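Local structure of mevalonate kinase, putative (Leishmania major, 2HFS) at residues G20-H32 / L248-V261. The protein probably phosphorylates (R)-mevalonate with ATP to give (R)-5-phosphomevalonate, an early step of isoprenoid biosynthesis, as a member of the GHMP kinase family. Residues are numbered along the deposited sequence; the frame is centred on the assembly and turned at random.
Sequences GKVILFGEHFVVH and LMNANHDLCRQIDV
Asn252 reaches from helix 248-258 into the turn after strand 20-25, a compact example of an amide bridging strand end and helix. A chi1 of -160° swings the Asn252 amide across to the turn, where OD1 accepts a weak, bent bond from Gly26 N (3.1 Å, 132°), while ND2 donates to a water 3.0 Å away. That water in turn donates to Glu27 O and Glu27 OE2, so one molecule ties the amide to both backbone and carboxylate. Glu27, its chain bent at chi2, also turns OE2 back for a weak bond from Gly26 N; Lys282 forms a salt bridge with this oxygen.

Apolar rings flank the polar centre. The Phe25 ring and the Asn252 amide are nearly parallel (planes 15° apart), with OD1 approaching the ring obliquely, and Phe25 presses CZ against CG of selenomethionine Met249 at 3.4 Å, these two side chains crossing at about a right angle. Phe29 brings CZ to Leu255 CB (4.1 Å) and to Ile259 CG2, with the water at its ring edge. Beyond the helix, which closes in a Schellman motif with Asp260 as C-prime residue, Val261 lays CG1 over one face of the His28 imidazole, 4.0 Å from its centroid, a CH-pi contact; Ile259 CD1 meets His28 CB at 3.7 Å, and His28 NE2 is hydrogen-bonded to Thr286 O.

The short strand and helix segments cross almost perpendicularly, their axes 8.8 Å apart at closest approach, and the contact links the sheet holding strand 17-25 with the C-terminal GHMP region. Strand 36-52 pairs with the strand, with a classic beta bulge where Leu24 and Phe25 both face Ile37; helix 216-239 packs on Phe25 and Leu255, helix 201-214 on His28 and Val261, and strand 280-284 on Met249 and Asn252.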
loop_
_atom_site.group_PDB
_atom_site.type_symbol
_atom_site.label_atom_id
_atom_site.label_comp_id
_atom_site.label_asym_id
_atom_site.label_seq_id
_atom_site.Cartn_x
_atom_site.Cartn_y
_atom_site.Cartn_z
ATOM N N GLY A 20 0.017 3.010 5.392
ATOM C CA GLY A 20 -0.198 1.820 4.567
ATOM C C GLY A 20 -0.989 2.129 3.309
ATOM O O GLY A 20 -1.439 3.256 3.126
ATOM N N LYS A 21 -1.157 1.118 2.455
ATOM C CA LYS A 21 -1.739 1.293 1.122
ATOM C C LYS A 21 -2.568 0.092 0.691
ATOM O O LYS A 21 -2.136 -1.048 0.853
ATOM C CB LYS A 21 -0.622 1.483 0.077
ATOM C CG LYS A 21 -1.151 1.513 -1.371
ATOM C CD LYS A 21 -0.374 0.599 -2.322
ATOM C CE LYS A 21 -0.349 -0.871 -1.877
ATOM N NZ LYS A 21 0.247 -1.761 -2.911
ATOM N N VAL A 22 -3.737 0.350 0.109
ATOM C CA VAL A 22 -4.460 -0.695 -0.625
ATOM C C VAL A 22 -4.856 -0.163 -2.008
ATOM O O VAL A 22 -5.113 1.017 -2.167
ATOM C CB VAL A 22 -5.736 -1.242 0.115
ATOM C CG1 VAL A 22 -5.419 -1.633 1.558
ATOM C CG2 VAL A 22 -6.883 -0.248 0.081
ATOM N N ILE A 23 -4.898 -1.033 -3.001
ATOM C CA ILE A 23 -5.424 -0.625 -4.294
ATOM C C ILE A 23 -6.913 -0.929 -4.346
ATOM O O ILE A 23 -7.329 -2.095 -4.253
ATOM C CB ILE A 23 -4.661 -1.302 -5.438
ATOM C CG1 ILE A 23 -3.177 -0.976 -5.356
ATOM C CG2 ILE A 23 -5.210 -0.815 -6.768
ATOM C CD1 ILE A 23 -2.295 -1.987 -6.027
ATOM N N LEU A 24 -7.723 0.121 -4.462
ATOM C CA LEU A 24 -9.161 -0.045 -4.529
ATOM C C LEU A 24 -9.600 -0.454 -5.922
ATOM O O LEU A 24 -10.410 -1.366 -6.074
ATOM C CB LEU A 24 -9.887 1.225 -4.088
ATOM C CG LEU A 24 -9.785 1.567 -2.604
ATOM C CD1 LEU A 24 -10.744 2.700 -2.339
ATOM C CD2 LEU A 24 -10.109 0.347 -1.728
ATOM N N PHE A 25 -9.046 0.217 -6.927
ATOM C CA PHE A 25 -9.308 -0.110 -8.334
ATOM C C PHE A 25 -8.070 -0.100 -9.195
ATOM O O PHE A 25 -7.222 0.769 -9.056
ATOM C CB PHE A 25 -10.289 0.889 -8.952
ATOM C CG PHE A 25 -11.686 0.798 -8.387
ATOM C CD1 PHE A 25 -12.648 0.001 -9.014
ATOM C CD2 PHE A 25 -12.035 1.497 -7.243
ATOM C CE1 PHE A 25 -13.918 -0.101 -8.511
ATOM C CE2 PHE A 25 -13.334 1.403 -6.727
ATOM C CZ PHE A 25 -14.275 0.596 -7.361
ATOM N N GLY A 26 -7.961 -1.092 -10.072
ATOM C CA GLY A 26 -7.152 -0.964 -11.269
ATOM C C GLY A 26 -5.742 -1.532 -11.254
ATOM O O GLY A 26 -4.950 -1.212 -12.115
ATOM N N GLU A 27 -5.436 -2.385 -10.282
ATOM C CA GLU A 27 -4.232 -3.212 -10.360
ATOM C C GLU A 27 -4.176 -3.944 -11.707
ATOM O O GLU A 27 -5.206 -4.413 -12.228
ATOM C CB GLU A 27 -4.174 -4.248 -9.246
ATOM C CG GLU A 27 -5.429 -5.086 -9.094
ATOM C CD GLU A 27 -6.431 -4.411 -8.167
ATOM O OE1 GLU A 27 -6.172 -4.381 -6.935
ATOM O OE2 GLU A 27 -7.450 -3.875 -8.662
ATOM N N HIS A 28 -2.971 -4.057 -12.251
ATOM C CA HIS A 28 -2.747 -4.703 -13.558
ATOM C C HIS A 28 -3.173 -3.908 -14.789
ATOM O O HIS A 28 -2.390 -3.758 -15.736
ATOM C CB HIS A 28 -3.303 -6.138 -13.568
ATOM C CG HIS A 28 -2.548 -7.053 -12.664
ATOM N ND1 HIS A 28 -1.292 -7.524 -12.976
ATOM C CD2 HIS A 28 -2.841 -7.537 -11.434
ATOM C CE1 HIS A 28 -0.846 -8.273 -11.984
ATOM N NE2 HIS A 28 -1.759 -8.283 -11.027
ATOM N N PHE A 29 -4.393 -3.379 -14.786
ATOM C CA PHE A 29 -4.875 -2.595 -15.934
ATOM C C PHE A 29 -4.163 -1.248 -16.064
ATOM O O PHE A 29 -3.999 -0.705 -17.177
ATOM C CB PHE A 29 -6.386 -2.408 -15.845
ATOM C CG PHE A 29 -7.152 -3.699 -15.981
ATOM C CD1 PHE A 29 -7.773 -4.280 -14.881
ATOM C CD2 PHE A 29 -7.223 -4.355 -17.213
ATOM C CE1 PHE A 29 -8.471 -5.487 -15.007
ATOM C CE2 PHE A 29 -7.942 -5.556 -17.352
ATOM C CZ PHE A 29 -8.556 -6.125 -16.235
ATOM N N VAL A 30 -3.726 -0.729 -14.922
ATOM C CA VAL A 30 -2.926 0.490 -14.858
ATOM C C VAL A 30 -1.611 0.393 -15.661
ATOM O O VAL A 30 -1.155 1.386 -16.247
ATOM C CB VAL A 30 -2.644 0.866 -13.379
ATOM C CG1 VAL A 30 -1.761 -0.206 -12.691
ATOM C CG2 VAL A 30 -2.028 2.245 -13.270
ATOM N N VAL A 31 -1.013 -0.796 -15.672
ATOM C CA VAL A 31 0.180 -1.087 -16.465
ATOM C C VAL A 31 -0.060 -0.773 -17.951
ATOM O O VAL A 31 0.873 -0.421 -18.673
ATOM C CB VAL A 31 0.623 -2.555 -16.253
ATOM C CG1 VAL A 31 1.745 -2.982 -17.207
ATOM C CG2 VAL A 31 1.040 -2.759 -14.801
ATOM N N HIS A 32 -1.323 -0.868 -18.375
ATOM C CA HIS A 32 -1.697 -0.705 -19.778
ATOM C C HIS A 32 -2.409 0.613 -20.057
ATOM O O HIS A 32 -3.013 0.798 -21.128
ATOM C CB HIS A 32 -2.504 -1.926 -20.235
ATOM C CG HIS A 32 -1.736 -3.200 -20.103
ATOM N ND1 HIS A 32 -1.085 -3.786 -21.166
ATOM C CD2 HIS A 32 -1.441 -3.952 -19.016
ATOM C CE1 HIS A 32 -0.461 -4.876 -20.748
ATOM N NE2 HIS A 32 -0.641 -4.985 -19.446
ATOM N N LEU A 248 -19.047 -1.770 -7.878
ATOM C CA LEU A 248 -17.985 -1.554 -8.866
ATOM C C LEU A 248 -16.708 -2.316 -8.506
ATOM O O LEU A 248 -16.058 -2.891 -9.378
ATOM C CB LEU A 248 -17.694 -0.053 -9.034
ATOM C CG LEU A 248 -18.797 0.767 -9.739
ATOM C CD1 LEU A 248 -18.770 2.204 -9.300
ATOM C CD2 LEU A 248 -18.697 0.659 -11.265
HETATM N N MSE A 249 -16.365 -2.321 -7.219
HETATM C CA MSE A 249 -15.278 -3.159 -6.724
HETATM C C MSE A 249 -15.521 -4.630 -7.082
HETATM O O MSE A 249 -14.616 -5.321 -7.522
HETATM C CB MSE A 249 -15.098 -2.992 -5.203
HETATM C CG MSE A 249 -14.397 -1.696 -4.797
HETATM SE SE MSE A 249 -14.627 -1.434 -2.911
HETATM C CE MSE A 249 -13.356 -2.772 -2.256
ATOM N N ASN A 250 -16.746 -5.107 -6.900
ATOM C CA ASN A 250 -17.096 -6.484 -7.289
ATOM C C ASN A 250 -16.876 -6.715 -8.779
ATOM O O ASN A 250 -16.353 -7.755 -9.208
ATOM C CB ASN A 250 -18.554 -6.787 -6.913
ATOM C CG ASN A 250 -18.743 -6.952 -5.431
ATOM O OD1 ASN A 250 -17.779 -7.171 -4.706
ATOM N ND2 ASN A 250 -19.996 -6.865 -4.967
ATOM N N ALA A 251 -17.273 -5.719 -9.566
ATOM C CA ALA A 251 -17.133 -5.791 -11.012
ATOM C C ALA A 251 -15.663 -5.835 -11.375
ATOM O O ALA A 251 -15.266 -6.573 -12.277
ATOM C CB ALA A 251 -17.809 -4.596 -11.672
ATOM N N ASN A 252 -14.868 -5.032 -10.672
ATOM C CA ASN A 252 -13.427 -5.015 -10.878
ATOM C C ASN A 252 -12.797 -6.351 -10.547
ATOM O O ASN A 252 -11.981 -6.848 -11.319
ATOM C CB ASN A 252 -12.746 -3.897 -10.047
ATOM C CG ASN A 252 -11.339 -3.508 -10.578
ATOM O OD1 ASN A 252 -10.753 -2.537 -10.092
ATOM N ND2 ASN A 252 -10.801 -4.251 -11.556
ATOM N N HIS A 253 -13.156 -6.939 -9.409
ATOM C CA HIS A 253 -12.664 -8.280 -9.076
ATOM C C HIS A 253 -12.983 -9.257 -10.202
ATOM O O HIS A 253 -12.141 -10.041 -10.632
ATOM C CB HIS A 253 -13.297 -8.801 -7.786
ATOM C CG HIS A 253 -12.783 -10.142 -7.379
ATOM N ND1 HIS A 253 -11.558 -10.315 -6.767
ATOM C CD2 HIS A 253 -13.306 -11.383 -7.530
ATOM C CE1 HIS A 253 -11.357 -11.596 -6.540
ATOM N NE2 HIS A 253 -12.408 -12.267 -6.980
ATOM N N ASP A 254 -14.221 -9.207 -10.685
ATOM C CA ASP A 254 -14.628 -10.078 -11.775
ATOM C C ASP A 254 -13.657 -9.971 -12.953
ATOM O O ASP A 254 -13.159 -10.988 -13.434
ATOM C CB ASP A 254 -16.056 -9.770 -12.198
ATOM C CG ASP A 254 -16.824 -11.012 -12.574
ATOM O OD1 ASP A 254 -16.514 -12.089 -12.008
ATOM O OD2 ASP A 254 -17.777 -10.999 -13.381
ATOM N N LEU A 255 -13.338 -8.744 -13.375
ATOM C CA LEU A 255 -12.354 -8.521 -14.459
ATOM C C LEU A 255 -10.944 -9.075 -14.156
ATOM O O LEU A 255 -10.248 -9.565 -15.052
ATOM C CB LEU A 255 -12.279 -7.032 -14.805
ATOM C CG LEU A 255 -13.504 -6.530 -15.573
ATOM C CD1 LEU A 255 -13.488 -5.025 -15.645
ATOM C CD2 LEU A 255 -13.576 -7.144 -16.975
ATOM N N CYS A 256 -10.536 -8.975 -12.895
ATOM C CA CYS A 256 -9.250 -9.526 -12.425
ATOM C C CYS A 256 -9.221 -11.028 -12.528
ATOM O O CYS A 256 -8.209 -11.597 -12.899
ATOM C CB CYS A 256 -8.973 -9.097 -10.986
ATOM S SG CYS A 256 -8.571 -7.343 -10.912
ATOM N N ARG A 257 -10.344 -11.675 -12.215
ATOM C CA ARG A 257 -10.459 -13.114 -12.413
ATOM C C ARG A 257 -10.255 -13.468 -13.891
ATOM O O ARG A 257 -9.660 -14.492 -14.195
ATOM C CB ARG A 257 -11.824 -13.644 -11.971
ATOM C CG ARG A 257 -12.173 -13.479 -10.502
ATOM C CD ARG A 257 -13.431 -14.247 -10.142
ATOM N NE ARG A 257 -13.258 -15.694 -10.332
ATOM C CZ ARG A 257 -14.236 -16.585 -10.185
ATOM N NH1 ARG A 257 -15.454 -16.180 -9.843
ATOM N NH2 ARG A 257 -13.998 -17.877 -10.387
ATOM N N GLN A 258 -10.721 -12.601 -14.796
ATOM C CA GLN A 258 -10.688 -12.870 -16.238
ATOM C C GLN A 258 -9.313 -12.654 -16.865
ATOM O O GLN A 258 -9.076 -13.109 -17.982
ATOM C CB GLN A 258 -11.746 -12.043 -16.977
ATOM C CG GLN A 258 -13.168 -12.307 -16.477
ATOM C CD GLN A 258 -14.239 -11.631 -17.306
ATOM O OE1 GLN A 258 -14.297 -11.798 -18.527
ATOM N NE2 GLN A 258 -15.127 -10.917 -16.639
ATOM N N ILE A 259 -8.417 -11.965 -16.157
ATOM C CA ILE A 259 -7.016 -11.882 -16.592
ATOM C C ILE A 259 -6.150 -12.861 -15.803
ATOM O O ILE A 259 -4.914 -12.772 -15.805
ATOM C CB ILE A 259 -6.448 -10.442 -16.534
ATOM C CG1 ILE A 259 -6.549 -9.859 -15.118
ATOM C CG2 ILE A 259 -7.129 -9.561 -17.574
ATOM C CD1 ILE A 259 -5.551 -8.740 -14.862
ATOM N N ASP A 260 -6.835 -13.784 -15.123
ATOM C CA ASP A 260 -6.214 -14.876 -14.391
ATOM C C ASP A 260 -5.238 -14.410 -13.298
ATOM O O ASP A 260 -4.123 -14.945 -13.192
ATOM C CB ASP A 260 -5.510 -15.803 -15.396
ATOM C CG ASP A 260 -4.994 -17.075 -14.771
ATOM O OD1 ASP A 260 -5.654 -17.611 -13.862
ATOM O OD2 ASP A 260 -3.917 -17.602 -15.138
ATOM N N VAL A 261 -5.624 -13.394 -12.522
ATOM C CA VAL A 261 -4.789 -12.976 -11.382
ATOM C C VAL A 261 -5.427 -13.231 -10.015
ATOM O O VAL A 261 -4.890 -12.812 -8.999
ATOM C CB VAL A 261 -4.272 -11.505 -11.491
ATOM C CG1 VAL A 261 -3.471 -11.291 -12.795
ATOM C CG2 VAL A 261 -5.411 -10.486 -11.378
HETATM O O HOH W 1 -7.833 -4.041 -11.403
#